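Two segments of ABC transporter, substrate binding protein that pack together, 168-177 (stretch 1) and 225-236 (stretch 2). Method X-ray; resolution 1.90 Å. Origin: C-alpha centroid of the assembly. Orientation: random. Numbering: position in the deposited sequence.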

# COMPACT_ATOMS: atom_id res chain seq x y z
N GLU A 168 18.22 15.16 -19.62
CA GLU A 168 18.68 14.78 -18.29
C GLU A 168 17.81 13.69 -17.65
O GLU A 168 18.35 12.73 -17.09
CB GLU A 168 18.77 16.00 -17.36
CG GLU A 168 20.01 16.86 -17.63
CD GLU A 168 20.25 17.96 -16.57
OE1 GLU A 168 19.37 18.21 -15.70
OE2 GLU A 168 21.34 18.59 -16.64
N VAL A 169 16.48 13.85 -17.74
CA VAL A 169 15.53 12.93 -17.09
C VAL A 169 15.33 11.61 -17.80
O VAL A 169 14.81 10.68 -17.20
CB VAL A 169 14.11 13.55 -16.95
CG1 VAL A 169 14.16 14.82 -16.14
CG2 VAL A 169 13.47 13.77 -18.31
N HIS A 170 15.72 11.52 -19.06
CA HIS A 170 15.33 10.38 -19.88
C HIS A 170 15.85 9.04 -19.36
O HIS A 170 17.05 8.84 -19.21
CB HIS A 170 15.74 10.56 -21.34
CG HIS A 170 15.11 9.55 -22.24
ND1 HIS A 170 13.91 9.77 -22.88
CD2 HIS A 170 15.47 8.28 -22.55
CE1 HIS A 170 13.56 8.69 -23.55
NE2 HIS A 170 14.50 7.77 -23.38
N GLY A 171 14.92 8.12 -19.09
CA GLY A 171 15.25 6.85 -18.46
C GLY A 171 15.67 6.97 -17.01
O GLY A 171 16.21 6.03 -16.45
N ARG A 172 15.44 8.12 -16.39
CA ARG A 172 15.82 8.34 -15.00
C ARG A 172 14.62 8.79 -14.16
O ARG A 172 14.76 9.46 -13.13
CB ARG A 172 17.00 9.31 -14.91
CG ARG A 172 18.24 8.70 -15.56
CD ARG A 172 19.45 9.58 -15.52
NE ARG A 172 19.89 9.84 -14.16
CZ ARG A 172 20.14 11.04 -13.65
NH1 ARG A 172 20.04 12.15 -14.39
NH2 ARG A 172 20.51 11.14 -12.39
N ILE A 173 13.43 8.37 -14.59
CA ILE A 173 12.24 8.48 -13.73
C ILE A 173 11.58 7.13 -13.66
O ILE A 173 11.78 6.27 -14.53
CB ILE A 173 11.24 9.55 -14.21
CG1 ILE A 173 10.68 9.17 -15.59
CG2 ILE A 173 11.92 10.94 -14.23
CD1 ILE A 173 9.50 9.99 -15.99
N ALA A 174 10.80 6.93 -12.61
CA ALA A 174 10.22 5.62 -12.34
C ALA A 174 8.84 5.71 -11.67
O ALA A 174 8.51 6.68 -10.99
CB ALA A 174 11.16 4.80 -11.48
N THR A 175 8.05 4.66 -11.88
CA THR A 175 6.74 4.50 -11.26
C THR A 175 6.38 3.01 -11.16
O THR A 175 7.15 2.12 -11.58
CB THR A 175 5.65 5.28 -12.04
OG1 THR A 175 4.47 5.37 -11.24
CG2 THR A 175 5.33 4.60 -13.39
N TYR A 176 5.24 2.73 -10.53
CA TYR A 176 4.76 1.36 -10.41
C TYR A 176 4.38 0.81 -11.79
O TYR A 176 3.76 1.50 -12.58
CB TYR A 176 3.51 1.28 -9.54
CG TYR A 176 3.77 1.12 -8.06
CD1 TYR A 176 3.40 2.11 -7.16
CD2 TYR A 176 4.36 -0.04 -7.57
CE1 TYR A 176 3.61 1.94 -5.78
CE2 TYR A 176 4.55 -0.21 -6.21
CZ TYR A 176 4.17 0.77 -5.33
OH TYR A 176 4.37 0.56 -3.99
N ASP A 177 4.78 -0.42 -12.02
CA ASP A 177 4.22 -1.23 -13.08
C ASP A 177 2.86 -1.71 -12.60
O ASP A 177 2.75 -2.62 -11.78
CB ASP A 177 5.13 -2.41 -13.33
CG ASP A 177 4.65 -3.28 -14.47
OD1 ASP A 177 3.49 -3.15 -14.94
OD2 ASP A 177 5.47 -4.10 -14.93
N ASP A 225 20.29 6.73 -4.60
CA ASP A 225 21.65 6.88 -5.07
C ASP A 225 21.72 7.56 -6.43
O ASP A 225 22.72 7.48 -7.12
CB ASP A 225 22.37 5.54 -5.09
CG ASP A 225 21.79 4.58 -6.10
OD1 ASP A 225 21.01 5.01 -6.97
OD2 ASP A 225 22.15 3.40 -6.01
N GLY A 226 20.64 8.21 -6.84
CA GLY A 226 20.69 9.09 -7.98
C GLY A 226 20.62 8.44 -9.33
O GLY A 226 20.68 9.15 -10.31
N ARG A 227 20.46 7.11 -9.41
CA ARG A 227 20.19 6.48 -10.71
C ARG A 227 18.94 7.08 -11.36
O ARG A 227 18.89 7.28 -12.58
CB ARG A 227 20.03 4.96 -10.59
CG ARG A 227 21.36 4.20 -10.48
CD ARG A 227 21.14 2.72 -10.21
NE ARG A 227 20.87 2.49 -8.79
CZ ARG A 227 20.60 1.31 -8.25
NH1 ARG A 227 20.52 0.22 -8.99
NH2 ARG A 227 20.39 1.22 -6.94
N PHE A 228 17.94 7.37 -10.51
CA PHE A 228 16.71 8.03 -10.89
C PHE A 228 16.62 9.36 -10.19
O PHE A 228 17.05 9.48 -9.06
CB PHE A 228 15.50 7.20 -10.45
CG PHE A 228 15.35 5.88 -11.16
CD1 PHE A 228 15.90 5.65 -12.42
CD2 PHE A 228 14.58 4.87 -10.59
CE1 PHE A 228 15.73 4.43 -13.06
CE2 PHE A 228 14.41 3.64 -11.24
CZ PHE A 228 14.99 3.43 -12.47
N VAL A 229 16.04 10.35 -10.85
CA VAL A 229 15.89 11.68 -10.24
C VAL A 229 14.49 11.88 -9.61
O VAL A 229 14.33 12.68 -8.70
CB VAL A 229 16.18 12.77 -11.26
CG1 VAL A 229 17.62 12.60 -11.79
CG2 VAL A 229 15.14 12.77 -12.40
N LEU A 230 13.50 11.15 -10.12
CA LEU A 230 12.10 11.29 -9.67
C LEU A 230 11.39 9.94 -9.66
O LEU A 230 11.58 9.11 -10.56
CB LEU A 230 11.31 12.21 -10.62
CG LEU A 230 11.48 13.73 -10.49
CD1 LEU A 230 10.92 14.40 -11.75
CD2 LEU A 230 10.80 14.26 -9.23
N GLY A 231 10.55 9.73 -8.66
CA GLY A 231 9.56 8.65 -8.67
C GLY A 231 8.14 9.18 -8.47
O GLY A 231 7.92 10.17 -7.75
N TYR A 232 7.18 8.50 -9.10
CA TYR A 232 5.80 8.92 -9.12
C TYR A 232 4.90 7.84 -8.48
O TYR A 232 5.05 6.66 -8.81
CB TYR A 232 5.34 9.20 -10.56
CG TYR A 232 3.89 9.53 -10.67
CD1 TYR A 232 3.42 10.79 -10.34
CD2 TYR A 232 2.96 8.58 -11.10
CE1 TYR A 232 2.07 11.10 -10.40
CE2 TYR A 232 1.59 8.88 -11.17
CZ TYR A 232 1.16 10.14 -10.82
OH TYR A 232 -0.18 10.47 -10.90
N ASN A 233 3.97 8.25 -7.63
CA ASN A 233 3.03 7.34 -6.94
C ASN A 233 3.69 6.33 -6.02
O ASN A 233 3.28 5.17 -5.94
CB ASN A 233 2.14 6.61 -7.94
CG ASN A 233 0.86 7.36 -8.27
OD1 ASN A 233 -0.02 6.84 -8.98
ND2 ASN A 233 0.74 8.57 -7.76
N ILE A 234 4.68 6.79 -5.27
CA ILE A 234 5.44 5.95 -4.38
C ILE A 234 4.75 5.99 -3.01
O ILE A 234 4.17 7.01 -2.65
CB ILE A 234 6.93 6.44 -4.28
CG1 ILE A 234 7.51 6.53 -5.70
CG2 ILE A 234 7.78 5.52 -3.38
CD1 ILE A 234 7.37 5.24 -6.52
N LEU A 235 4.82 4.88 -2.27
CA LEU A 235 4.28 4.84 -0.93
C LEU A 235 5.01 5.82 0.00
O LEU A 235 6.21 5.70 0.23
CB LEU A 235 4.28 3.41 -0.38
CG LEU A 235 3.31 2.40 -1.04
CD1 LEU A 235 3.46 1.02 -0.37
CD2 LEU A 235 1.83 2.88 -1.00
N GLY A 236 4.27 6.77 0.56
CA GLY A 236 4.86 7.82 1.39
C GLY A 236 5.46 7.28 2.67
O GLY A 236 6.44 7.80 3.16

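The apolar centre lies on both faces of a parallel strand pair. Ala-174 has only a methyl to offer, and its CB lies 3.5 Å from CE2 of Phe-228, whose ring finds room beside so short a side chain. The other face of the sheet carries Ile-173 and Leu-230, bridged partners that meet at 3.9 Å between Ile-173 CG2 and Leu-230 CB; Val-229 CG2 approaches the same Ile-173 CG2 at 4.1 Å.

Between the two faces, backbone hydrogen bonds cross from one stretch to the other, the donor changing stretch each time: Val-229 N donates to Arg-172 O (2.8 Å), Ala-174 N to Leu-230 O (3.1 Å), and Tyr-232 N to Ala-174 O (2.9 Å). Gly-231, paired with Ala-174, has no side chain; a CB there would be crowded by Ile-234 CG1. At the far end a side chain takes over, as Thr-175 OG1 donates to Tyr-232 O at 2.8 Å.

Arg-172 forms the polar edge. Its NH2 reaches Gly-226 O (2.9 Å) and its NE reaches Arg-227 O (3.2 Å), both carbonyls lying near the guanidinium plane, where N-H groups point. Val-229 CG1 covers one face, while Arg-172 NH1 donates to Glu-168 O at 3.2 Å. One cation thus gathers three backbone carbonyls with no salt bridge to either stretch.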